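Local coordinates for protein cytochrome c, putative (Shewanella oneidensis, PDB 1SP3) that probably acts as a respiratory oxidoreductase, a tetrathionate reductase carrying eight covalently bound c-type hemes that pass electrons through the protein, at residues N61-A66 and K330-K335. Numbering follows the deposited sequence.
With HEC (heme c), chain D; SCN (thiocyanate ion), chain B.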
# COMPACT_ATOMS: atom_id res chain seq x y z
N ASN A 61 -9.93 1.29 3.47
CA ASN A 61 -8.82 1.97 4.17
C ASN A 61 -9.28 3.29 4.71
O ASN A 61 -10.47 3.64 4.57
CB ASN A 61 -7.54 2.08 3.29
CG ASN A 61 -7.66 3.14 2.15
OD1 ASN A 61 -8.50 4.07 2.20
ND2 ASN A 61 -6.73 3.05 1.17
N ASN A 62 -8.40 4.00 5.45
CA ASN A 62 -8.78 5.31 6.00
C ASN A 62 -8.17 6.51 5.22
O ASN A 62 -7.96 7.62 5.75
CB ASN A 62 -8.57 5.42 7.52
CG ASN A 62 -7.10 5.16 7.97
OD1 ASN A 62 -6.18 5.08 7.13
ND2 ASN A 62 -6.89 4.97 9.29
N PHE A 63 -7.87 6.26 3.94
CA PHE A 63 -7.39 7.32 3.04
C PHE A 63 -8.61 7.63 2.16
O PHE A 63 -9.63 8.18 2.68
CB PHE A 63 -6.22 6.79 2.21
CG PHE A 63 -4.88 6.83 2.95
CD1 PHE A 63 -4.36 5.67 3.53
CD2 PHE A 63 -4.17 8.02 3.08
CE1 PHE A 63 -3.17 5.72 4.23
CE2 PHE A 63 -2.99 8.08 3.74
CZ PHE A 63 -2.46 6.94 4.31
N CYS A 64 -8.61 7.14 0.91
CA CYS A 64 -9.76 7.30 0.03
C CYS A 64 -10.89 6.34 0.29
O CYS A 64 -11.96 6.45 -0.34
CB CYS A 64 -9.31 7.38 -1.48
SG CYS A 64 -8.32 8.95 -1.84
N VAL A 65 -10.67 5.37 1.18
CA VAL A 65 -11.75 4.47 1.63
C VAL A 65 -11.94 3.25 0.73
O VAL A 65 -11.66 2.12 1.15
CB VAL A 65 -13.11 5.20 1.87
CG1 VAL A 65 -14.13 4.22 2.53
CG2 VAL A 65 -12.92 6.40 2.83
N ALA A 66 -12.42 3.44 -0.49
CA ALA A 66 -12.79 2.29 -1.27
C ALA A 66 -13.00 2.69 -2.69
O ALA A 66 -13.52 3.79 -3.04
CB ALA A 66 -14.07 1.63 -0.78
N LYS A 330 4.04 1.45 9.70
CA LYS A 330 3.48 2.76 9.58
C LYS A 330 1.98 2.71 9.94
O LYS A 330 1.23 1.76 9.53
CB LYS A 330 3.67 3.35 8.18
CG LYS A 330 2.74 4.59 8.01
CD LYS A 330 2.98 5.36 6.77
CE LYS A 330 2.15 6.72 6.89
NZ LYS A 330 1.38 6.92 5.65
N VAL A 331 1.56 3.67 10.74
CA VAL A 331 0.20 3.64 11.27
C VAL A 331 -0.49 4.96 10.89
O VAL A 331 0.03 6.03 11.18
CB VAL A 331 0.19 3.51 12.80
CG1 VAL A 331 -1.27 3.63 13.37
CG2 VAL A 331 0.92 2.16 13.25
N HIS A 332 -1.57 4.89 10.18
CA HIS A 332 -2.26 6.12 9.75
C HIS A 332 -3.60 6.19 10.55
O HIS A 332 -4.24 5.15 10.70
CB HIS A 332 -2.53 6.03 8.27
CG HIS A 332 -3.28 7.21 7.73
ND1 HIS A 332 -4.55 7.11 7.22
CD2 HIS A 332 -2.91 8.51 7.59
CE1 HIS A 332 -4.93 8.29 6.76
NE2 HIS A 332 -3.96 9.16 6.99
N THR A 333 -3.95 7.36 11.14
CA THR A 333 -5.20 7.47 11.87
C THR A 333 -6.14 8.46 11.19
O THR A 333 -5.74 9.17 10.31
CB THR A 333 -5.02 7.81 13.32
OG1 THR A 333 -4.39 9.05 13.42
CG2 THR A 333 -3.97 6.85 14.01
N GLY A 334 -7.40 8.42 11.54
CA GLY A 334 -8.34 9.27 10.85
C GLY A 334 -9.69 9.14 11.43
O GLY A 334 -9.82 8.47 12.48
N LYS A 335 -10.63 9.85 10.82
CA LYS A 335 -12.08 9.68 11.00
C LYS A 335 -12.74 9.60 9.67
O LYS A 335 -12.39 10.34 8.74
CB LYS A 335 -12.72 10.85 11.72
CG LYS A 335 -12.24 11.05 13.19
CD LYS A 335 -13.33 11.58 14.08
CE LYS A 335 -13.12 12.99 14.38
NZ LYS A 335 -14.46 13.65 14.69
FE HEC D . -4.82 2.69 -4.08
CHA HEC D . -3.79 -0.17 -2.32
CHB HEC D . -7.86 2.59 -2.43
CHC HEC D . -5.97 5.32 -5.95
CHD HEC D . -1.80 2.96 -5.59
NA HEC D . -5.70 1.45 -2.59
C1A HEC D . -5.09 0.32 -2.01
C2A HEC D . -6.04 -0.23 -1.05
C3A HEC D . -7.18 0.52 -1.08
C4A HEC D . -6.97 1.60 -2.05
CMA HEC D . -8.47 0.26 -0.19
CAA HEC D . -5.76 -1.48 -0.13
CBA HEC D . -5.47 -1.03 1.33
CGA HEC D . -4.37 0.06 1.36
O1A HEC D . -4.73 1.26 1.56
O2A HEC D . -3.09 -0.16 1.16
NB HEC D . -6.56 3.77 -4.20
C1B HEC D . -7.72 3.50 -3.44
C2B HEC D . -8.78 4.38 -3.87
C3B HEC D . -8.24 5.16 -4.83
C4B HEC D . -6.84 4.76 -5.05
CMB HEC D . -10.21 4.38 -3.23
CAB HEC D . -8.92 6.28 -5.66
CBB HEC D . -9.87 7.12 -5.12
NC HEC D . -3.98 4.00 -5.55
C1C HEC D . -4.65 5.00 -6.18
C2C HEC D . -3.75 5.65 -7.09
C3C HEC D . -2.54 5.00 -6.98
C4C HEC D . -2.70 3.93 -6.00
CMC HEC D . -4.20 6.84 -7.99
CAC HEC D . -1.19 5.31 -7.75
CBC HEC D . -0.52 6.52 -7.75
ND HEC D . -3.03 1.57 -3.95
C1D HEC D . -1.97 1.85 -4.79
C2D HEC D . -1.02 0.73 -4.61
C3D HEC D . -1.62 -0.26 -3.60
C4D HEC D . -2.88 0.35 -3.24
CMD HEC D . 0.33 0.58 -5.31
CAD HEC D . -0.98 -1.58 -3.02
CBD HEC D . -0.18 -1.18 -1.78
CGD HEC D . 0.71 -2.30 -1.20
O1D HEC D . 1.74 -1.90 -0.61
O2D HEC D . 0.47 -3.58 -1.23
S SCN B . -3.91 3.97 -2.29
C SCN B . -5.13 4.85 -1.56
N SCN B . -6.04 5.42 -1.11
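His332 has its CG anti to the backbone N (chi1 178°), sent out from the strand, while Asn62 has its CG tucked over its own backbone, between N and carbonyl carbon (chi1 58°). The two side chains run past one another in opposite senses, amide steeply inclined to imidazole. Two hydrogen bonds join them: His332 ND1 gives a nearly straight one to Asn62 OD1 (2.6 Å), lying in the ring plane but above the amide carbonyl plane, and Asn62 ND2 returns one to His332 O (3.0 Å) while also donating to Thr392 OG1 on strand 387-397. The ring of Phe63 lies flat over one imidazole face, a face-to-face stack with planes 6° apart and centroids separated by 3.8 Å; Trp396 meets the same phenyl ring. An alanine in place of His332 would probably leave Asn62 OD1 without its donor and open a gap over one face of Phe63. On the heme side, Asn61 OD1 closes an Asx turn with Phe63 N and also accepts from Val65 N, while Asn61 ND2 donates to heme propionate O1A (2.7 Å) and weakly to the N of an iron-bound thiocyanate, probably from the crystallisation liquor. Bond and stack together fix the rotation of imidazole and amide, tying this heme-side loop to strand 325-339.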